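Side-chain contacts in aminoglycoside phosphotransferase (PDB 6EF6), which phosphorylates the small amino alcohol (S)-1-amino-2-propanol as a kinase of the aminoacetone utilization microcompartment in Mycobacterium smegmatis: residues Q33-Y38 / S66-H71; S83-L88 / R109-V114. All coordinates share one frame; numbering follows the deposited sequence.

Overall arrangement
Reading from the N terminus, helix 28-35 and the turn after it come first, and contact 1 (33-38 with 66-71) brings strand 64-70 against them, closing a loop that holds two strands of the five-stranded antiparallel sheet. The chain then enters helix 78-94, and contact 2 (83-88 with 109-114) joins this helix to the approach to edge strand 112-114. The two contacts follow in series, neither nesting nor crossing, with centres about 12 Å apart. Both reach the same sheet, contact 1 tying on the N-terminal helix and contact 2 helix 78-94. A salt bridge from Arg69 to Glu84 connects them directly.

Contact 1. Residues Q33-Y38 / S66-H71; sequences QALTHY and SILRVH. With BEZ (benzoic acid), chain B.
In the kinase-like N-terminal lobe, strand 64-70 carries benzoic acid on one side and packs against the N-terminal helix and its following turn through Leu68. With CG anti to the backbone N (chi1 -168°), Leu68 sends its two methyls to different partners. CD1 lies 4.1 Å from Tyr38 CE2, the two side chains crossing at a slant, while CD2 lies 4.2 Å from Ala34 CB and also meets the CD2 methyl of Leu35. All four residues are buried, and no hydrogen bond joins the two segments, so the interface is wholly apolar. A type I turn from Leu35 to Tyr38 brings the tyrosine back toward the strand, where its ring also meets His128 edge-to-face.

The alternate residues Ile67 and Arg69 face the other side of the sheet and serve the ligand. Ile67 CD1 approaches ring atom C4 of benzoic acid at 3.5 Å. A bend at chi3 (76°) of the otherwise extended Arg69 chain turns its guanidinium so that NH1 donates to carboxyl oxygen O1 at 2.9 Å, a bent bond (137°) with O1 at the guanidinium edge, near its plane. Arg69 NH2 forms a salt bridge with Glu84, which probably helps to position the guanidinium beside the carboxyl group. This pairing of the third sheet strand with helix 78-94 resembles the strand-lysine to helix-glutamate pair of the protein-kinase-like fold.

Contact 2. Residues S83-L88 / R109-V114; sequences SELDWL and RRVVTV
The 83-88 part of helix 78-94 faces the chain that leads into edge strand 112-114, the backbones coming nearest at Leu85 and Arg110, whose CA atoms are 8.1 Å apart. Leu85 packs against Arg110 and Val111, and Asp86 pairs its charge with that of Arg110. Leu85 CD1 rests 3.7 Å from Arg110 CB and 3.9 Å from Val111 CG2, so that its methyl touches both neighbours. The leucine and arginine side chains run past each other in opposite directions, which carries the guanidinium back over the base of the leucine: Leu85 CB lies over one face of it, toward the rim, 3.7 Å from Arg110 NH1.

Arg110 starts with CG beside its own backbone N and continues extended until it bends at chi3 (-60°), a turn that presents its two terminal nitrogens to Asp86. Both bond to the same oxygen, NH2 to OD1 at 2.9 Å and NH1 to OD1 at 3.1 Å. Neither bond is straight, as a shared acceptor between the two nitrogens requires. OD1 lies close to the guanidinium plane, but the nitrogens come to it from one face of the carboxylate, whose plane is turned 35° from that of the guanidinium. The salt bridge is thus end-on and forked, without the side-by-side pairing of two oxygens with two nitrogens.

Glu82 of the same helix also touches Arg110, while Val111 packs on Ile81 and Leu85 on Val127 of the sheet. The chemistry therefore changes across the interface, from a buried apolar part at Leu85 and Val111 to a partly exposed ion pair, whose charges probably balance one another and hold the arginine across the helix, over the base of Leu85.

Contact 1. Residues Q33-Y38 / S66-H71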
loop_
_atom_site.group_PDB
_atom_site.type_symbol
_atom_site.label_atom_id
_atom_site.label_comp_id
_atom_site.label_asym_id
_atom_site.label_seq_id
_atom_site.Cartn_x
_atom_site.Cartn_y
_atom_site.Cartn_z
ATOM N N GLN A 33 12.656 9.734 21.529
ATOM C CA GLN A 33 11.935 9.322 22.730
ATOM C C GLN A 33 11.715 7.825 22.731
ATOM O O GLN A 33 11.840 7.169 23.774
ATOM C CB GLN A 33 10.577 10.014 22.813
ATOM C CG GLN A 33 10.624 11.519 23.039
ATOM C CD GLN A 33 9.232 12.110 23.162
ATOM O OE1 GLN A 33 8.447 11.698 24.019
ATOM N NE2 GLN A 33 8.908 13.059 22.291
ATOM N N ALA A 34 11.336 7.270 21.578
ATOM C CA ALA A 34 10.997 5.856 21.518
ATOM C C ALA A 34 12.200 4.970 21.792
ATOM O O ALA A 34 12.041 3.852 22.299
ATOM C CB ALA A 34 10.388 5.513 20.150
ATOM N N LEU A 35 13.398 5.423 21.439
ATOM C CA LEU A 35 14.595 4.615 21.655
ATOM C C LEU A 35 14.754 4.205 23.105
ATOM O O LEU A 35 15.309 3.138 23.389
ATOM C CB LEU A 35 15.841 5.349 21.167
ATOM C CG LEU A 35 15.937 5.505 19.644
ATOM C CD1 LEU A 35 17.202 6.262 19.292
ATOM C CD2 LEU A 35 15.901 4.159 18.931
ATOM N N THR A 36 14.303 5.024 24.048
ATOM C CA THR A 36 14.526 4.639 25.434
ATOM C C THR A 36 13.753 3.379 25.799
ATOM O O THR A 36 14.051 2.771 26.836
ATOM C CB THR A 36 14.176 5.771 26.402
ATOM O OG1 THR A 36 12.767 5.988 26.377
ATOM C CG2 THR A 36 14.863 7.039 26.000
ATOM N N HIS A 37 12.767 2.986 24.993
ATOM C CA HIS A 37 11.958 1.803 25.286
ATOM C C HIS A 37 12.531 0.519 24.707
ATOM O O HIS A 37 11.954 -0.547 24.907
ATOM C CB HIS A 37 10.525 2.021 24.805
ATOM C CG HIS A 37 9.824 3.079 25.578
ATOM N ND1 HIS A 37 9.957 4.420 25.282
ATOM C CD2 HIS A 37 9.043 3.012 26.681
ATOM C CE1 HIS A 37 9.267 5.129 26.158
ATOM N NE2 HIS A 37 8.711 4.300 27.023
ATOM N N TYR A 38 13.665 0.584 24.046
ATOM C CA TYR A 38 14.287 -0.549 23.397
ATOM C C TYR A 38 15.718 -0.687 23.892
ATOM O O TYR A 38 16.304 0.246 24.451
ATOM C CB TYR A 38 14.250 -0.367 21.874
ATOM C CG TYR A 38 12.830 -0.300 21.333
ATOM C CD1 TYR A 38 12.102 -1.472 21.058
ATOM C CD2 TYR A 38 12.212 0.913 21.072
ATOM C CE1 TYR A 38 10.816 -1.424 20.547
ATOM C CE2 TYR A 38 10.921 0.967 20.544
ATOM C CZ TYR A 38 10.233 -0.210 20.268
ATOM O OH TYR A 38 8.969 -0.163 19.742
ATOM N N SER A 66 18.532 -1.654 12.800
ATOM C CA SER A 66 17.111 -1.981 12.884
ATOM C C SER A 66 16.306 -0.815 12.323
ATOM O O SER A 66 16.867 0.180 11.872
ATOM C CB SER A 66 16.705 -2.382 14.312
ATOM O OG SER A 66 17.005 -1.360 15.255
ATOM N N ILE A 67 14.985 -0.979 12.284
ATOM C CA ILE A 67 14.096 -0.021 11.639
ATOM C C ILE A 67 13.014 0.436 12.607
ATOM O O ILE A 67 12.306 -0.388 13.205
ATOM C CB ILE A 67 13.482 -0.601 10.354
ATOM C CG1 ILE A 67 14.609 -0.796 9.329
ATOM C CG2 ILE A 67 12.421 0.334 9.833
ATOM C CD1 ILE A 67 14.213 -1.631 8.148
ATOM N N LEU A 68 12.857 1.746 12.746
ATOM C CA LEU A 68 11.841 2.298 13.634
ATOM C C LEU A 68 10.778 3.028 12.810
ATOM O O LEU A 68 11.104 3.952 12.054
ATOM C CB LEU A 68 12.501 3.248 14.638
ATOM C CG LEU A 68 11.650 3.690 15.803
ATOM C CD1 LEU A 68 11.377 2.548 16.745
ATOM C CD2 LEU A 68 12.397 4.811 16.552
ATOM N N ARG A 69 9.519 2.624 12.938
ATOM C CA ARG A 69 8.405 3.245 12.227
ATOM C C ARG A 69 7.586 4.123 13.179
ATOM O O ARG A 69 6.982 3.610 14.132
ATOM C CB ARG A 69 7.507 2.158 11.633
ATOM C CG ARG A 69 6.287 2.676 10.896
ATOM C CD ARG A 69 5.514 1.508 10.280
ATOM N NE ARG A 69 4.751 0.790 11.278
ATOM C CZ ARG A 69 3.975 -0.260 10.997
ATOM N NH1 ARG A 69 3.936 -0.772 9.761
ATOM N NH2 ARG A 69 3.234 -0.767 11.954
ATOM N N VAL A 70 7.536 5.426 12.917
ATOM C CA VAL A 70 6.741 6.364 13.715
ATOM C C VAL A 70 5.433 6.635 12.966
ATOM O O VAL A 70 5.432 7.239 11.893
ATOM C CB VAL A 70 7.505 7.666 13.984
ATOM C CG1 VAL A 70 6.628 8.669 14.768
ATOM C CG2 VAL A 70 8.789 7.404 14.770
ATOM N N HIS A 71 4.303 6.210 13.527
ATOM C CA HIS A 71 3.031 6.321 12.821
ATOM C C HIS A 71 2.561 7.761 12.780
ATOM O O HIS A 71 2.649 8.503 13.766
ATOM C CB HIS A 71 1.980 5.465 13.518
ATOM C CG HIS A 71 2.153 4.006 13.276
ATOM N ND1 HIS A 71 1.448 3.340 12.303
ATOM C CD2 HIS A 71 2.957 3.087 13.855
ATOM C CE1 HIS A 71 1.826 2.071 12.289
ATOM N NE2 HIS A 71 2.724 1.885 13.238
HETATM C C BEZ B . 7.020 -0.226 7.494
HETATM O O1 BEZ B . 6.072 -0.937 7.828
HETATM O O2 BEZ B . 6.826 1.003 7.266
HETATM C C1 BEZ B . 8.367 -0.853 7.366
HETATM C C2 BEZ B . 9.357 -0.238 6.623
HETATM C C3 BEZ B . 10.607 -0.838 6.520
HETATM C C4 BEZ B . 10.849 -2.053 7.146
HETATM C C5 BEZ B . 9.849 -2.665 7.895
HETATM C C6 BEZ B . 8.610 -2.066 7.990
#

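Contact 2. Residues S83-L88 / R109-V114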
loop_
_atom_site.group_PDB
_atom_site.type_symbol
_atom_site.label_atom_id
_atom_site.label_comp_id
_atom_site.label_asym_id
_atom_site.label_seq_id
_atom_site.Cartn_x
_atom_site.Cartn_y
_atom_site.Cartn_z
ATOM N N SER A 83 -3.436 -5.486 15.073
ATOM C CA SER A 83 -3.986 -6.412 14.093
ATOM C C SER A 83 -3.073 -6.581 12.879
ATOM O O SER A 83 -2.929 -7.694 12.357
ATOM C CB SER A 83 -5.396 -5.977 13.703
ATOM O OG SER A 83 -6.289 -6.188 14.796
ATOM N N GLU A 84 -2.467 -5.490 12.379
ATOM C CA GLU A 84 -1.474 -5.612 11.313
ATOM C C GLU A 84 -0.375 -6.550 11.770
ATOM O O GLU A 84 0.042 -7.442 11.031
ATOM C CB GLU A 84 -0.868 -4.236 11.003
ATOM C CG GLU A 84 0.330 -4.297 10.018
ATOM C CD GLU A 84 1.304 -3.110 10.136
ATOM O OE1 GLU A 84 1.038 -2.176 10.919
ATOM O OE2 GLU A 84 2.338 -3.135 9.427
ATOM N N LEU A 85 0.147 -6.311 12.977
ATOM C CA LEU A 85 1.255 -7.112 13.497
ATOM C C LEU A 85 0.856 -8.577 13.676
ATOM O O LEU A 85 1.685 -9.459 13.476
ATOM C CB LEU A 85 1.825 -6.500 14.793
ATOM C CG LEU A 85 2.289 -5.019 14.670
ATOM C CD1 LEU A 85 2.937 -4.581 15.961
ATOM C CD2 LEU A 85 3.195 -4.751 13.480
ATOM N N ASP A 86 -0.403 -8.856 14.010
ATOM C CA ASP A 86 -0.863 -10.249 14.070
ATOM C C ASP A 86 -0.831 -10.907 12.693
ATOM O O ASP A 86 -0.471 -12.085 12.567
ATOM C CB ASP A 86 -2.284 -10.294 14.618
ATOM C CG ASP A 86 -2.357 -10.039 16.139
ATOM O OD1 ASP A 86 -1.309 -10.181 16.820
ATOM O OD2 ASP A 86 -3.457 -9.682 16.601
ATOM N N TRP A 87 -1.173 -10.166 11.617
ATOM C CA TRP A 87 -1.029 -10.760 10.298
ATOM C C TRP A 87 0.438 -11.010 9.975
ATOM O O TRP A 87 0.789 -12.068 9.419
ATOM C CB TRP A 87 -1.687 -9.897 9.227
ATOM C CG TRP A 87 -1.868 -10.586 7.906
ATOM C CD1 TRP A 87 -1.873 -11.922 7.676
ATOM C CD2 TRP A 87 -2.067 -9.980 6.609
ATOM N NE1 TRP A 87 -2.051 -12.190 6.347
ATOM C CE2 TRP A 87 -2.156 -11.014 5.650
ATOM C CE3 TRP A 87 -2.139 -8.669 6.175
ATOM C CZ2 TRP A 87 -2.388 -10.788 4.315
ATOM C CZ3 TRP A 87 -2.333 -8.433 4.832
ATOM C CH2 TRP A 87 -2.438 -9.484 3.897
ATOM N N LEU A 88 1.316 -10.046 10.294
ATOM C CA LEU A 88 2.732 -10.274 10.028
ATOM C C LEU A 88 3.223 -11.518 10.737
ATOM O O LEU A 88 3.978 -12.309 10.157
ATOM C CB LEU A 88 3.598 -9.074 10.455
ATOM C CG LEU A 88 3.339 -7.735 9.819
ATOM C CD1 LEU A 88 4.338 -6.689 10.338
ATOM C CD2 LEU A 88 3.384 -7.823 8.305
ATOM N N ARG A 109 6.079 -5.246 24.854
ATOM C CA ARG A 109 4.978 -4.850 23.997
ATOM C C ARG A 109 5.466 -4.547 22.592
ATOM O O ARG A 109 6.630 -4.205 22.366
ATOM C CB ARG A 109 4.230 -3.691 24.628
ATOM C CG ARG A 109 3.571 -4.188 25.941
ATOM C CD ARG A 109 2.920 -3.111 26.780
ATOM N NE ARG A 109 2.312 -2.072 25.953
ATOM C CZ ARG A 109 2.820 -0.856 25.762
ATOM N NH1 ARG A 109 2.179 0.007 24.983
ATOM N NH2 ARG A 109 3.954 -0.487 26.348
ATOM N N ARG A 110 4.563 -4.707 21.637
ATOM C CA ARG A 110 4.918 -4.533 20.239
ATOM C C ARG A 110 4.734 -3.108 19.757
ATOM O O ARG A 110 5.447 -2.680 18.849
ATOM C CB ARG A 110 4.061 -5.460 19.385
ATOM C CG ARG A 110 4.307 -6.915 19.695
ATOM C CD ARG A 110 3.498 -7.893 18.816
ATOM N NE ARG A 110 2.074 -7.679 18.966
ATOM C CZ ARG A 110 1.163 -8.290 18.197
ATOM N NH1 ARG A 110 1.548 -9.185 17.305
ATOM N NH2 ARG A 110 -0.120 -8.011 18.360
ATOM N N VAL A 111 3.758 -2.386 20.287
ATOM C CA VAL A 111 3.490 -1.004 19.894
ATOM C C VAL A 111 3.824 -0.102 21.072
ATOM O O VAL A 111 3.202 -0.209 22.134
ATOM C CB VAL A 111 2.030 -0.815 19.478
ATOM C CG1 VAL A 111 1.826 0.625 18.958
ATOM C CG2 VAL A 111 1.663 -1.875 18.419
ATOM N N VAL A 112 4.785 0.801 20.876
ATOM C CA VAL A 112 5.165 1.785 21.893
ATOM C C VAL A 112 4.446 3.082 21.568
ATOM O O VAL A 112 4.593 3.606 20.461
ATOM C CB VAL A 112 6.687 2.013 21.904
ATOM C CG1 VAL A 112 7.054 3.181 22.805
ATOM C CG2 VAL A 112 7.402 0.748 22.354
ATOM N N THR A 113 3.722 3.633 22.538
ATOM C CA THR A 113 3.055 4.917 22.381
ATOM C C THR A 113 3.816 5.945 23.187
ATOM O O THR A 113 4.040 5.741 24.383
ATOM C CB THR A 113 1.610 4.848 22.880
ATOM O OG1 THR A 113 0.887 3.880 22.114
ATOM C CG2 THR A 113 0.919 6.202 22.738
ATOM N N VAL A 114 4.218 7.042 22.544
ATOM C CA VAL A 114 4.918 8.080 23.288
ATOM C C VAL A 114 4.152 9.387 23.186
ATOM O O VAL A 114 3.552 9.720 22.161
ATOM C CB VAL A 114 6.410 8.267 22.929
ATOM C CG1 VAL A 114 7.159 6.926 23.018
ATOM C CG2 VAL A 114 6.558 8.877 21.582
#